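Local coordinates for protein D-ribose pyranase (Bacillus subtilis, PDB 1OGD) that probably catalyses the interconversion of the beta-pyran and beta-furan forms of D-ribose, working as a homodecamer built from two pentamers, at residues A12-D17 / G36-D41; G19-I24 / A63-I68; I24-A29 / Q52-V57; A29-P34 / E99-L104; Q78-F83 / T114-P119. One frame throughout, in Å; residues are numbered along the deposited sequence.

Interaction 1: residues A12-D17 / G36-D41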
# COMPACT_ATOMS: atom_id res chain seq x y z
N ALA A 12 -21.88 6.18 7.70
CA ALA A 12 -21.87 7.60 7.38
C ALA A 12 -20.93 7.87 6.20
O ALA A 12 -21.25 8.66 5.30
CB ALA A 12 -21.42 8.40 8.60
N LYS A 13 -19.78 7.21 6.19
CA LYS A 13 -18.81 7.41 5.11
C LYS A 13 -19.36 6.93 3.77
O LYS A 13 -19.09 7.54 2.74
CB LYS A 13 -17.50 6.71 5.44
CG LYS A 13 -16.85 7.26 6.70
CD LYS A 13 -15.62 6.46 7.10
CE LYS A 13 -14.99 7.04 8.34
NZ LYS A 13 -13.89 6.20 8.85
N ILE A 14 -20.12 5.84 3.79
CA ILE A 14 -20.72 5.31 2.57
C ILE A 14 -21.84 6.24 2.08
O ILE A 14 -21.90 6.57 0.89
CB ILE A 14 -21.33 3.89 2.80
CG1 ILE A 14 -20.23 2.88 3.14
CG2 ILE A 14 -22.07 3.43 1.55
CD1 ILE A 14 -19.16 2.78 2.06
N LEU A 15 -22.71 6.67 2.98
CA LEU A 15 -23.80 7.56 2.56
C LEU A 15 -23.27 8.86 1.98
O LEU A 15 -23.83 9.38 1.01
CB LEU A 15 -24.73 7.87 3.74
CG LEU A 15 -25.51 6.70 4.32
CD1 LEU A 15 -26.51 7.22 5.34
CD2 LEU A 15 -26.23 5.94 3.21
N ALA A 16 -22.19 9.37 2.56
CA ALA A 16 -21.58 10.62 2.12
C ALA A 16 -21.17 10.64 0.65
O ALA A 16 -21.21 11.69 -0.00
CB ALA A 16 -20.37 10.93 2.98
N ASP A 17 -20.78 9.49 0.11
CA ASP A 17 -20.36 9.43 -1.28
C ASP A 17 -21.45 9.03 -2.25
O ASP A 17 -21.25 9.07 -3.46
CB ASP A 17 -19.17 8.47 -1.45
CG ASP A 17 -17.87 9.08 -0.99
OD1 ASP A 17 -17.67 10.29 -1.22
OD2 ASP A 17 -17.03 8.35 -0.40
N GLY A 36 -14.20 -7.54 -3.82
CA GLY A 36 -14.09 -6.13 -4.15
C GLY A 36 -15.16 -5.22 -3.57
O GLY A 36 -15.00 -4.00 -3.58
N VAL A 37 -16.26 -5.79 -3.07
CA VAL A 37 -17.32 -4.97 -2.50
C VAL A 37 -17.10 -4.82 -1.00
O VAL A 37 -16.89 -5.80 -0.29
CB VAL A 37 -18.72 -5.58 -2.76
CG1 VAL A 37 -19.80 -4.74 -2.09
CG2 VAL A 37 -18.97 -5.65 -4.26
N LEU A 38 -17.15 -3.58 -0.52
CA LEU A 38 -16.96 -3.29 0.89
C LEU A 38 -18.03 -3.96 1.75
O LEU A 38 -19.22 -3.88 1.46
CB LEU A 38 -16.99 -1.79 1.14
CG LEU A 38 -16.88 -1.35 2.60
CD1 LEU A 38 -15.51 -1.73 3.17
CD2 LEU A 38 -17.10 0.16 2.70
N LYS A 39 -17.58 -4.59 2.83
CA LYS A 39 -18.48 -5.27 3.74
C LYS A 39 -18.46 -4.63 5.12
O LYS A 39 -17.42 -4.51 5.76
CB LYS A 39 -18.07 -6.74 3.85
CG LYS A 39 -18.91 -7.59 4.78
CD LYS A 39 -18.32 -8.98 4.81
CE LYS A 39 -19.09 -9.93 5.68
NZ LYS A 39 -18.44 -11.26 5.61
N ILE A 40 -19.63 -4.20 5.59
CA ILE A 40 -19.75 -3.59 6.90
C ILE A 40 -20.66 -4.51 7.70
O ILE A 40 -21.86 -4.59 7.45
CB ILE A 40 -20.35 -2.18 6.79
CG1 ILE A 40 -19.45 -1.32 5.90
CG2 ILE A 40 -20.46 -1.56 8.17
CD1 ILE A 40 -20.02 0.07 5.58
N ASP A 41 -20.07 -5.22 8.66
CA ASP A 41 -20.80 -6.19 9.47
C ASP A 41 -21.27 -5.60 10.80
O ASP A 41 -20.46 -5.31 11.68
CB ASP A 41 -19.91 -7.41 9.69
CG ASP A 41 -20.65 -8.61 10.22
OD1 ASP A 41 -20.03 -9.70 10.25
OD2 ASP A 41 -21.84 -8.48 10.60
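I14 of helix 9-17 leans on L38 and I40 of strand 38-41 through one arm of its branched side chain. At CB the chain forks. CG2, anti to the backbone N, turns to I24 of the adjacent strand 23-27, whereas CG1 lies beside that N (chi1 -65°) and enters the contact. CG1 rests on the tip of I40, with I14 CG1 and I40 CD1 3.7 Å apart, and it also skirts L38 CD2 at 4.2 Å. The next torsion, chi2 -58°, folds the terminal methyl over to L38, where I14 CD1 and L38 CD2 are only 3.4 Å apart, tighter than usual for two methyl carbons. I14 slides past both partners in the opposite direction, and the touches are between side-chain carbons. The contact lays the N-terminal helix against an outermost strand, within this chain, of the mixed sheet of this alpha/beta fold; strand 38-41 has 110-113 as its parallel neighbour, and I14 also touches A110 there. L38 is the more exposed partner and I40 is buried, with H10 and L11 of the helix beside it. Away from the strand, the helix meets a second subunit, where K13 packs on K13 of that chain.

Interaction 2: residues G19-I24 / A63-I68. With RIP (beta-D-ribopyranose), chain H.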
# COMPACT_ATOMS: atom_id res chain seq x y z
N GLY A 19 -24.29 8.92 -4.84
CA GLY A 19 -24.72 9.80 -5.90
C GLY A 19 -25.96 9.16 -6.48
O GLY A 19 -26.27 8.01 -6.16
N HIS A 20 -26.68 9.87 -7.35
CA HIS A 20 -27.89 9.32 -7.94
C HIS A 20 -27.67 7.97 -8.63
O HIS A 20 -26.83 7.85 -9.52
CB HIS A 20 -28.47 10.31 -8.96
CG HIS A 20 -29.87 9.99 -9.38
ND1 HIS A 20 -30.46 10.56 -10.48
CD2 HIS A 20 -30.80 9.18 -8.82
CE1 HIS A 20 -31.70 10.11 -10.59
NE2 HIS A 20 -31.93 9.27 -9.60
N THR A 21 -28.45 6.98 -8.21
CA THR A 21 -28.43 5.60 -8.72
C THR A 21 -27.44 4.64 -8.06
O THR A 21 -27.47 3.44 -8.35
CB THR A 21 -28.24 5.52 -10.27
OG1 THR A 21 -26.90 5.86 -10.64
CG2 THR A 21 -29.22 6.45 -10.98
N ASP A 22 -26.56 5.14 -7.19
CA ASP A 22 -25.62 4.25 -6.51
C ASP A 22 -26.45 3.29 -5.66
O ASP A 22 -27.56 3.61 -5.25
CB ASP A 22 -24.65 5.02 -5.61
CG ASP A 22 -23.62 5.82 -6.40
OD1 ASP A 22 -23.40 5.52 -7.59
OD2 ASP A 22 -23.02 6.74 -5.81
N LYS A 23 -25.89 2.11 -5.39
CA LYS A 23 -26.60 1.09 -4.63
C LYS A 23 -25.85 0.56 -3.42
O LYS A 23 -24.62 0.45 -3.43
CB LYS A 23 -26.93 -0.09 -5.55
CG LYS A 23 -27.66 0.30 -6.83
CD LYS A 23 -27.68 -0.86 -7.81
CE LYS A 23 -28.39 -0.49 -9.11
NZ LYS A 23 -27.78 0.71 -9.78
N ILE A 24 -26.60 0.23 -2.37
CA ILE A 24 -26.02 -0.37 -1.18
C ILE A 24 -26.91 -1.58 -0.92
O ILE A 24 -28.07 -1.61 -1.35
CB ILE A 24 -26.02 0.56 0.06
CG1 ILE A 24 -27.44 0.90 0.48
CG2 ILE A 24 -25.22 1.82 -0.23
CD1 ILE A 24 -27.49 1.66 1.79
N ALA A 63 -32.00 8.88 0.81
CA ALA A 63 -33.08 9.10 -0.14
C ALA A 63 -33.08 7.91 -1.11
O ALA A 63 -32.18 7.77 -1.94
CB ALA A 63 -32.87 10.40 -0.90
N VAL A 64 -34.09 7.05 -1.00
CA VAL A 64 -34.20 5.87 -1.86
C VAL A 64 -35.24 6.06 -2.97
O VAL A 64 -36.38 6.42 -2.69
CB VAL A 64 -34.61 4.64 -1.02
CG1 VAL A 64 -34.64 3.40 -1.90
CG2 VAL A 64 -33.64 4.47 0.16
N GLU A 65 -34.84 5.81 -4.21
CA GLU A 65 -35.78 5.95 -5.33
C GLU A 65 -36.27 4.60 -5.85
O GLU A 65 -37.23 4.54 -6.61
CB GLU A 65 -35.17 6.75 -6.48
CG GLU A 65 -33.92 6.13 -7.11
CD GLU A 65 -33.56 6.77 -8.44
OE1 GLU A 65 -33.93 7.95 -8.66
OE2 GLU A 65 -32.90 6.10 -9.27
N LYS A 66 -35.61 3.52 -5.44
CA LYS A 66 -36.00 2.19 -5.90
C LYS A 66 -35.42 1.12 -5.00
O LYS A 66 -34.26 1.21 -4.57
CB LYS A 66 -35.54 1.98 -7.34
CG LYS A 66 -35.91 0.64 -7.93
CD LYS A 66 -35.37 0.52 -9.35
CE LYS A 66 -35.71 -0.82 -9.97
NZ LYS A 66 -35.14 -0.95 -11.35
N VAL A 67 -36.22 0.10 -4.71
CA VAL A 67 -35.79 -1.01 -3.87
C VAL A 67 -35.82 -2.28 -4.71
O VAL A 67 -36.69 -2.45 -5.56
CB VAL A 67 -36.74 -1.19 -2.66
CG1 VAL A 67 -36.18 -2.25 -1.72
CG2 VAL A 67 -36.92 0.14 -1.93
N ILE A 68 -34.87 -3.17 -4.46
CA ILE A 68 -34.79 -4.42 -5.21
C ILE A 68 -34.63 -5.58 -4.23
O ILE A 68 -33.74 -5.56 -3.38
CB ILE A 68 -33.60 -4.41 -6.19
CG1 ILE A 68 -33.72 -3.20 -7.12
CG2 ILE A 68 -33.59 -5.69 -7.01
CD1 ILE A 68 -32.53 -3.01 -8.04
C1 RIP H . -27.77 12.98 -11.26
C2 RIP H . -27.26 14.39 -11.43
C3 RIP H . -28.02 15.07 -12.56
C4 RIP H . -29.53 15.03 -12.40
C5 RIP H . -29.94 13.57 -12.23
O1 RIP H . -27.38 12.17 -12.35
O2 RIP H . -27.46 15.07 -10.21
O3 RIP H . -27.58 16.40 -12.73
O4 RIP H . -29.94 15.75 -11.26
O5 RIP H . -29.21 12.91 -11.17
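The H20 imidazole is bonded at two points on its rim, to E65 OE1 at NE2 and to the ring oxygen of a ribopyranose at ND1. T21 CG2 lies 3.8 Å above one ring face, offset to the rim, though the placement of this threonine side chain is doubtful. H20 sits in a type II beta turn, G19 to D22, while E65 and K66 form a classic beta bulge opposite Q126. NE2 of H20 donates to E65 OE1 over 2.6 Å; the oxygen lies practically in the ring plane, but the donor stands 44° above the carboxylate, and the two planes are 78° apart. H20 ND1 donates to ribose O5 at 2.7 Å. H20 is the inferred proton donor, and its sugar is otherwise held by D28, H98 and N122 of a neighbouring subunit, so the site is shared between chains. Within the turn, D22 OD2 receives G19 N. K23 curls back at its tip (chi4 56°), and its NZ meets T21 O at 3.1 Å, almost in line with the carbonyl.

Interaction 3: residues I24-A29 / Q52-V57. With RIP (beta-D-ribopyranose), chain G.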
# COMPACT_ATOMS: atom_id res chain seq x y z
N ILE A 24 -26.60 0.23 -2.37
CA ILE A 24 -26.02 -0.37 -1.18
C ILE A 24 -26.91 -1.58 -0.92
O ILE A 24 -28.07 -1.61 -1.35
CB ILE A 24 -26.02 0.56 0.06
CG1 ILE A 24 -27.44 0.90 0.48
CG2 ILE A 24 -25.22 1.82 -0.23
CD1 ILE A 24 -27.49 1.66 1.79
N VAL A 25 -26.37 -2.58 -0.23
CA VAL A 25 -27.13 -3.79 0.05
C VAL A 25 -27.27 -4.02 1.55
O VAL A 25 -26.34 -3.80 2.31
CB VAL A 25 -26.42 -5.02 -0.58
CG1 VAL A 25 -27.24 -6.29 -0.32
CG2 VAL A 25 -26.22 -4.81 -2.07
N ILE A 26 -28.47 -4.44 1.97
CA ILE A 26 -28.71 -4.77 3.36
C ILE A 26 -28.89 -6.27 3.26
O ILE A 26 -29.72 -6.75 2.49
CB ILE A 26 -30.00 -4.14 3.91
CG1 ILE A 26 -29.87 -2.61 3.89
CG2 ILE A 26 -30.22 -4.60 5.35
CD1 ILE A 26 -31.16 -1.88 4.21
N ALA A 27 -28.10 -7.03 4.01
CA ALA A 27 -28.16 -8.48 3.89
C ALA A 27 -28.39 -9.24 5.18
O ALA A 27 -28.14 -8.73 6.27
CB ALA A 27 -26.88 -8.98 3.24
N ASP A 28 -28.87 -10.47 5.04
CA ASP A 28 -29.05 -11.34 6.19
C ASP A 28 -27.66 -11.94 6.44
O ASP A 28 -26.73 -11.67 5.68
CB ASP A 28 -30.12 -12.42 5.94
CG ASP A 28 -29.82 -13.30 4.73
OD1 ASP A 28 -30.78 -13.56 3.97
OD2 ASP A 28 -28.66 -13.74 4.54
N ALA A 29 -27.53 -12.74 7.50
CA ALA A 29 -26.24 -13.32 7.85
C ALA A 29 -25.65 -14.33 6.86
O ALA A 29 -24.48 -14.72 7.00
CB ALA A 29 -26.34 -13.95 9.23
N GLN A 52 -35.34 -5.65 9.65
CA GLN A 52 -36.29 -4.55 9.72
C GLN A 52 -35.69 -3.32 10.37
O GLN A 52 -35.82 -2.22 9.85
CB GLN A 52 -37.54 -4.97 10.48
CG GLN A 52 -38.19 -6.23 9.94
CD GLN A 52 -39.60 -6.43 10.45
OE1 GLN A 52 -39.94 -6.00 11.55
NE2 GLN A 52 -40.43 -7.09 9.65
N ASP A 53 -35.04 -3.50 11.52
CA ASP A 53 -34.44 -2.36 12.21
C ASP A 53 -33.40 -1.66 11.36
O ASP A 53 -33.36 -0.43 11.31
CB ASP A 53 -33.82 -2.80 13.53
CG ASP A 53 -34.86 -3.24 14.53
OD1 ASP A 53 -35.98 -2.67 14.52
OD2 ASP A 53 -34.58 -4.15 15.34
N THR A 54 -32.55 -2.43 10.69
CA THR A 54 -31.52 -1.84 9.86
C THR A 54 -32.12 -1.09 8.67
O THR A 54 -31.73 0.04 8.38
CB THR A 54 -30.53 -2.92 9.37
OG1 THR A 54 -30.00 -3.61 10.50
CG2 THR A 54 -29.38 -2.28 8.60
N ALA A 55 -33.07 -1.72 7.99
CA ALA A 55 -33.71 -1.10 6.85
C ALA A 55 -34.43 0.20 7.24
O ALA A 55 -34.44 1.18 6.48
CB ALA A 55 -34.71 -2.08 6.22
N ALA A 56 -35.02 0.22 8.44
CA ALA A 56 -35.73 1.41 8.91
C ALA A 56 -34.79 2.60 9.08
O ALA A 56 -35.11 3.72 8.68
CB ALA A 56 -36.43 1.10 10.22
N VAL A 57 -33.63 2.36 9.69
CA VAL A 57 -32.66 3.43 9.90
C VAL A 57 -32.15 3.96 8.57
O VAL A 57 -32.08 5.18 8.37
CB VAL A 57 -31.45 2.94 10.73
CG1 VAL A 57 -30.40 4.04 10.81
CG2 VAL A 57 -31.91 2.56 12.13
C1 RIP G . -27.98 -16.73 0.98
C2 RIP G . -28.86 -15.79 1.76
C3 RIP G . -30.32 -16.02 1.38
C4 RIP G . -30.77 -17.47 1.52
C5 RIP G . -29.82 -18.33 0.70
O1 RIP G . -27.94 -16.38 -0.39
O2 RIP G . -28.65 -16.04 3.13
O3 RIP G . -31.15 -15.17 2.11
O4 RIP G . -30.72 -17.89 2.86
O5 RIP G . -28.44 -18.11 1.04
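OD2 of D28, just beyond the I26 that packs against T54 and A55, takes ribose O2 at 2.7 Å, G30 N and, weakly, L31 N. Strand 23-27, which leads to it, is an inner strand of the mixed alpha/beta sheet, and helix 51-61 packs on one face of that sheet. The other carboxylate oxygen has a very short bond, ribose O3 to D28 OD1 at 2.5 Å. Both oxygens thus grip neighbouring hydroxyls of one sugar, and D28 is a substrate-binding residue. H98 and N122 hold the same ribose, as does H20 of a neighbouring subunit. Two residues back, the strand turns a purely apolar side chain to the helix. CG1 of I26 lies beside the backbone N and the chain then runs straight (chi2 171°), which carries the tip onto the helix backbone: I26 CD1 stands 3.8 Å from A55 CA and 4.1 Å from A55 CB. At the small A55 strand and helix come close, the I26 and A55 CA atoms being 7.1 Å apart. T54 spends its hydroxyl on A50 O of its own chain and offers its methyl instead, T54 CG2 meeting I26 CG2 at 4.1 Å.

Interaction 4: residues A29-P34 / E99-L104. With RIP (beta-D-ribopyranose), chain G.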
# COMPACT_ATOMS: atom_id res chain seq x y z
N ALA A 29 -27.53 -12.74 7.50
CA ALA A 29 -26.24 -13.32 7.85
C ALA A 29 -25.65 -14.33 6.86
O ALA A 29 -24.48 -14.72 7.00
CB ALA A 29 -26.34 -13.95 9.23
N GLY A 30 -26.42 -14.74 5.86
CA GLY A 30 -25.90 -15.73 4.94
C GLY A 30 -25.50 -15.27 3.55
O GLY A 30 -24.79 -15.99 2.86
N LEU A 31 -25.93 -14.08 3.14
CA LEU A 31 -25.61 -13.60 1.80
C LEU A 31 -24.11 -13.50 1.53
O LEU A 31 -23.37 -12.90 2.30
CB LEU A 31 -26.25 -12.23 1.56
CG LEU A 31 -26.16 -11.76 0.11
CD1 LEU A 31 -27.16 -12.55 -0.72
CD2 LEU A 31 -26.45 -10.27 0.02
N PRO A 32 -23.64 -14.10 0.42
CA PRO A 32 -22.21 -14.01 0.12
C PRO A 32 -21.93 -12.60 -0.42
O PRO A 32 -22.78 -12.00 -1.09
CB PRO A 32 -22.02 -15.08 -0.94
CG PRO A 32 -23.33 -15.02 -1.70
CD PRO A 32 -24.34 -14.95 -0.56
N VAL A 33 -20.74 -12.07 -0.13
CA VAL A 33 -20.36 -10.74 -0.59
C VAL A 33 -19.36 -10.86 -1.74
O VAL A 33 -18.29 -11.46 -1.59
CB VAL A 33 -19.71 -9.92 0.55
CG1 VAL A 33 -19.27 -8.55 0.04
CG2 VAL A 33 -20.69 -9.77 1.70
N PRO A 34 -19.69 -10.30 -2.91
CA PRO A 34 -18.78 -10.38 -4.06
C PRO A 34 -17.39 -9.82 -3.72
O PRO A 34 -17.26 -8.96 -2.85
CB PRO A 34 -19.48 -9.54 -5.12
CG PRO A 34 -20.95 -9.67 -4.75
CD PRO A 34 -20.90 -9.54 -3.25
N GLU A 99 -30.88 -15.39 -7.95
CA GLU A 99 -29.66 -15.46 -8.75
C GLU A 99 -29.33 -14.12 -9.41
O GLU A 99 -28.19 -13.68 -9.38
CB GLU A 99 -29.77 -16.55 -9.81
CG GLU A 99 -29.81 -17.96 -9.24
CD GLU A 99 -28.63 -18.24 -8.33
OE1 GLU A 99 -27.47 -18.11 -8.80
OE2 GLU A 99 -28.85 -18.60 -7.16
N GLU A 100 -30.34 -13.49 -10.01
CA GLU A 100 -30.13 -12.20 -10.65
C GLU A 100 -29.77 -11.19 -9.58
O GLU A 100 -28.92 -10.32 -9.78
CB GLU A 100 -31.40 -11.74 -11.37
CG GLU A 100 -31.91 -12.68 -12.44
CD GLU A 100 -33.16 -12.15 -13.10
OE1 GLU A 100 -33.07 -11.12 -13.81
OE2 GLU A 100 -34.25 -12.75 -12.91
N PHE A 101 -30.43 -11.30 -8.43
CA PHE A 101 -30.19 -10.41 -7.30
C PHE A 101 -28.71 -10.39 -6.94
O PHE A 101 -28.10 -9.33 -6.84
CB PHE A 101 -31.01 -10.88 -6.09
CG PHE A 101 -30.88 -9.99 -4.88
CD1 PHE A 101 -31.63 -8.82 -4.78
CD2 PHE A 101 -30.00 -10.31 -3.86
CE1 PHE A 101 -31.51 -7.99 -3.67
CE2 PHE A 101 -29.87 -9.49 -2.74
CZ PHE A 101 -30.63 -8.33 -2.65
N LYS A 102 -28.14 -11.58 -6.74
CA LYS A 102 -26.73 -11.70 -6.39
C LYS A 102 -25.81 -11.05 -7.42
O LYS A 102 -24.79 -10.47 -7.07
CB LYS A 102 -26.35 -13.17 -6.19
CG LYS A 102 -26.56 -13.65 -4.76
CD LYS A 102 -27.04 -15.09 -4.68
CE LYS A 102 -26.04 -16.07 -5.25
NZ LYS A 102 -26.59 -17.45 -5.17
N LEU A 103 -26.19 -11.13 -8.69
CA LEU A 103 -25.39 -10.53 -9.75
C LEU A 103 -25.35 -9.02 -9.59
O LEU A 103 -24.31 -8.38 -9.80
CB LEU A 103 -25.97 -10.88 -11.12
CG LEU A 103 -25.90 -12.34 -11.55
CD1 LEU A 103 -26.54 -12.49 -12.93
CD2 LEU A 103 -24.45 -12.81 -11.57
N LEU A 104 -26.49 -8.44 -9.22
CA LEU A 104 -26.58 -7.00 -9.02
C LEU A 104 -25.74 -6.49 -7.85
O LEU A 104 -25.29 -5.35 -7.86
CB LEU A 104 -28.04 -6.57 -8.82
CG LEU A 104 -28.89 -6.36 -10.07
CD1 LEU A 104 -28.84 -7.59 -10.97
CD2 LEU A 104 -30.32 -6.05 -9.65
C1 RIP G . -27.98 -16.73 0.98
C2 RIP G . -28.86 -15.79 1.76
C3 RIP G . -30.32 -16.02 1.38
C4 RIP G . -30.77 -17.47 1.52
C5 RIP G . -29.82 -18.33 0.70
O1 RIP G . -27.94 -16.38 -0.39
O2 RIP G . -28.65 -16.04 3.13
O3 RIP G . -31.15 -15.17 2.11
O4 RIP G . -30.72 -17.89 2.86
O5 RIP G . -28.44 -18.11 1.04
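L31 reaches F101 and K102 by setting CG opposite its backbone N (chi1 -170°), a turn that swings both methyls from the loop toward helix 98-104. F101 sends its ring out in a like way (chi1 -177°). The two meet with L31 CD2 at the ring edge, near the ring plane, 4.5 Å from F101 CE2. The other methyl touches the aliphatic part of the lysine, L31 CD1 to K102 CG at 4.2 Å, so one leucine packs against two successive residues of the helix. K102 is bent on the way, its chi2 being off a staggered value, and its NZ turns back to a salt bridge with E99 OE2 at 3.2 Å; it comes from the syn side, 32° out of the carboxylate plane. The loop also forms part of the ribose pocket. L31 CD1 lies 3.9 Å from ribose O1, P32 CD is at the same distance from that O1, and the backbone at G30 passes close to the sugar, G30 C to ribose O2 being 3.3 Å. G30, L31 and P32 are all pocket residues, and H98, at the start of the helix, binds the same sugar. P32 also packs on H20 of a neighbouring subunit. The loop joins strands 23-27 and 38-41, and it meets the helix beside strand 123-127, where F101 and L104 rest on I124.

Interaction 5: residues Q78-F83 / T114-P119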
# COMPACT_ATOMS: atom_id res chain seq x y z
N GLN A 78 -42.61 -14.01 4.24
CA GLN A 78 -43.75 -13.12 4.10
C GLN A 78 -43.77 -11.91 5.04
O GLN A 78 -44.17 -10.82 4.65
CB GLN A 78 -45.05 -13.91 4.27
CG GLN A 78 -46.31 -13.13 3.89
CD GLN A 78 -46.23 -12.54 2.49
OE1 GLN A 78 -46.01 -13.26 1.51
NE2 GLN A 78 -46.43 -11.23 2.38
N GLU A 79 -43.33 -12.10 6.28
CA GLU A 79 -43.32 -11.00 7.24
C GLU A 79 -42.41 -9.86 6.79
O GLU A 79 -42.83 -8.71 6.74
CB GLU A 79 -42.90 -11.49 8.62
CG GLU A 79 -43.08 -10.45 9.71
CD GLU A 79 -42.55 -10.89 11.06
OE1 GLU A 79 -41.32 -11.11 11.17
OE2 GLU A 79 -43.35 -11.02 12.00
N ASN A 80 -41.16 -10.18 6.47
CA ASN A 80 -40.22 -9.15 6.03
C ASN A 80 -40.56 -8.63 4.64
O ASN A 80 -40.17 -7.52 4.28
CB ASN A 80 -38.79 -9.70 6.05
CG ASN A 80 -38.26 -9.87 7.46
OD1 ASN A 80 -38.18 -8.91 8.22
ND2 ASN A 80 -37.90 -11.10 7.81
N ALA A 81 -41.30 -9.42 3.87
CA ALA A 81 -41.70 -9.01 2.53
C ALA A 81 -42.73 -7.88 2.65
O ALA A 81 -42.74 -6.94 1.85
CB ALA A 81 -42.31 -10.19 1.79
N LYS A 82 -43.59 -7.98 3.66
CA LYS A 82 -44.62 -6.97 3.90
C LYS A 82 -43.99 -5.71 4.46
O LYS A 82 -44.36 -4.60 4.10
CB LYS A 82 -45.67 -7.49 4.89
CG LYS A 82 -46.47 -8.69 4.40
CD LYS A 82 -47.60 -9.02 5.37
CE LYS A 82 -48.34 -10.30 4.97
NZ LYS A 82 -48.94 -10.23 3.61
N PHE A 83 -43.03 -5.90 5.37
CA PHE A 83 -42.33 -4.79 5.99
C PHE A 83 -41.81 -3.86 4.89
O PHE A 83 -42.03 -2.65 4.94
CB PHE A 83 -41.16 -5.30 6.82
CG PHE A 83 -40.39 -4.22 7.51
CD1 PHE A 83 -40.80 -3.74 8.75
CD2 PHE A 83 -39.26 -3.67 6.91
CE1 PHE A 83 -40.09 -2.73 9.39
CE2 PHE A 83 -38.55 -2.66 7.54
CZ PHE A 83 -38.96 -2.19 8.78
N THR A 114 -26.46 -7.83 8.51
CA THR A 114 -27.23 -7.76 9.75
C THR A 114 -27.19 -9.14 10.41
O THR A 114 -26.59 -10.07 9.87
CB THR A 114 -28.70 -7.39 9.48
OG1 THR A 114 -29.33 -8.46 8.77
CG2 THR A 114 -28.78 -6.12 8.64
N GLY A 115 -27.82 -9.26 11.57
CA GLY A 115 -27.83 -10.54 12.25
C GLY A 115 -29.06 -11.36 11.91
O GLY A 115 -29.36 -12.35 12.57
N GLU A 116 -29.76 -10.94 10.86
CA GLU A 116 -30.98 -11.61 10.41
C GLU A 116 -30.76 -13.06 9.98
O GLU A 116 -30.01 -13.33 9.05
CB GLU A 116 -31.60 -10.83 9.25
CG GLU A 116 -33.00 -11.29 8.87
CD GLU A 116 -34.01 -11.03 9.98
OE1 GLU A 116 -34.09 -9.88 10.44
OE2 GLU A 116 -34.73 -11.98 10.38
N PHE A 117 -31.45 -13.97 10.67
CA PHE A 117 -31.36 -15.39 10.37
C PHE A 117 -32.61 -15.95 9.69
O PHE A 117 -33.05 -17.06 10.01
CB PHE A 117 -31.09 -16.20 11.65
CG PHE A 117 -29.63 -16.53 11.87
CD1 PHE A 117 -28.66 -15.54 11.81
CD2 PHE A 117 -29.25 -17.84 12.17
CE1 PHE A 117 -27.31 -15.85 12.04
CE2 PHE A 117 -27.91 -18.15 12.41
CZ PHE A 117 -26.94 -17.16 12.34
N THR A 118 -33.19 -15.19 8.76
CA THR A 118 -34.36 -15.67 8.04
C THR A 118 -34.09 -15.61 6.54
O THR A 118 -33.40 -14.70 6.07
CB THR A 118 -35.65 -14.86 8.37
OG1 THR A 118 -35.49 -13.50 7.96
CG2 THR A 118 -35.94 -14.92 9.86
N PRO A 119 -34.63 -16.57 5.78
CA PRO A 119 -34.48 -16.70 4.32
C PRO A 119 -34.78 -15.47 3.47
O PRO A 119 -35.83 -14.83 3.61
CB PRO A 119 -35.42 -17.85 3.98
CG PRO A 119 -35.38 -18.69 5.20
CD PRO A 119 -35.47 -17.66 6.30
O HOH W 1 -36.37 -8.55 10.61
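N80 faces E116 and T118, and one water bridges it to E116. The water donates to N80 OD1 at 3.0 Å and to E116 OE1 at 2.6 Å, linking amide and carboxylate groups whose planes stand 68° apart. Directly, the side chains are merely near: N80 ND2 is 3.4 Å from T118 OG1, with an angle too poor for a hydrogen bond, and 4.2 Å from E116 OE2. Within the loop the T118 hydroxyl donates to the carboxylate, T118 OG1 to E116 OE2 at 3.0 Å, arriving 39° above the carboxylate plane. A bend at chi2 (66°) turns the E116 carboxylate toward T118 and the water. In the next shell, N77 accepts from N80 ND2 and gives its own amide to T118 OG1 and P119 O, which ties the amide and the hydroxyl to one residue. F51 N adds a bond to E116 OE1; this N-H at the start of helix 51-61 may help to offset a negative charge there, with acidic D28 close by working the other way. Further back, T114 OG1 receives E116 N at 3.3 Å, an ST turn that starts the loop. P119, further along the loop, touches the ribose. The loop connects strands 110-113 and 123-127, and helix 78-87 approaches it alongside helix 51-61, where F83 lies on Q52 and A55.

How the interactions relate
Strand 23-27 ties the set together: interactions 2 and 3 share I24, and I14 of interaction 1 packs on it (I14 CG2 to I24 CG2, 4.0 Å), although interaction 1 lies away from the sugar site. Interactions 3 and 4 share A29 and line the same ribose pocket. Interaction 5 is closest to interaction 3, their centres about 9 Å apart, joined by hydrogen bonds between A27 O and T114 OG1 (2.8 Å) and between A29 N and E116 O (3.0 Å). Interaction 2 holds a different ribose, that of a neighbouring subunit, but reaches interaction 4 within the chain through I68 O and F101 CE1, 3.3 Å apart.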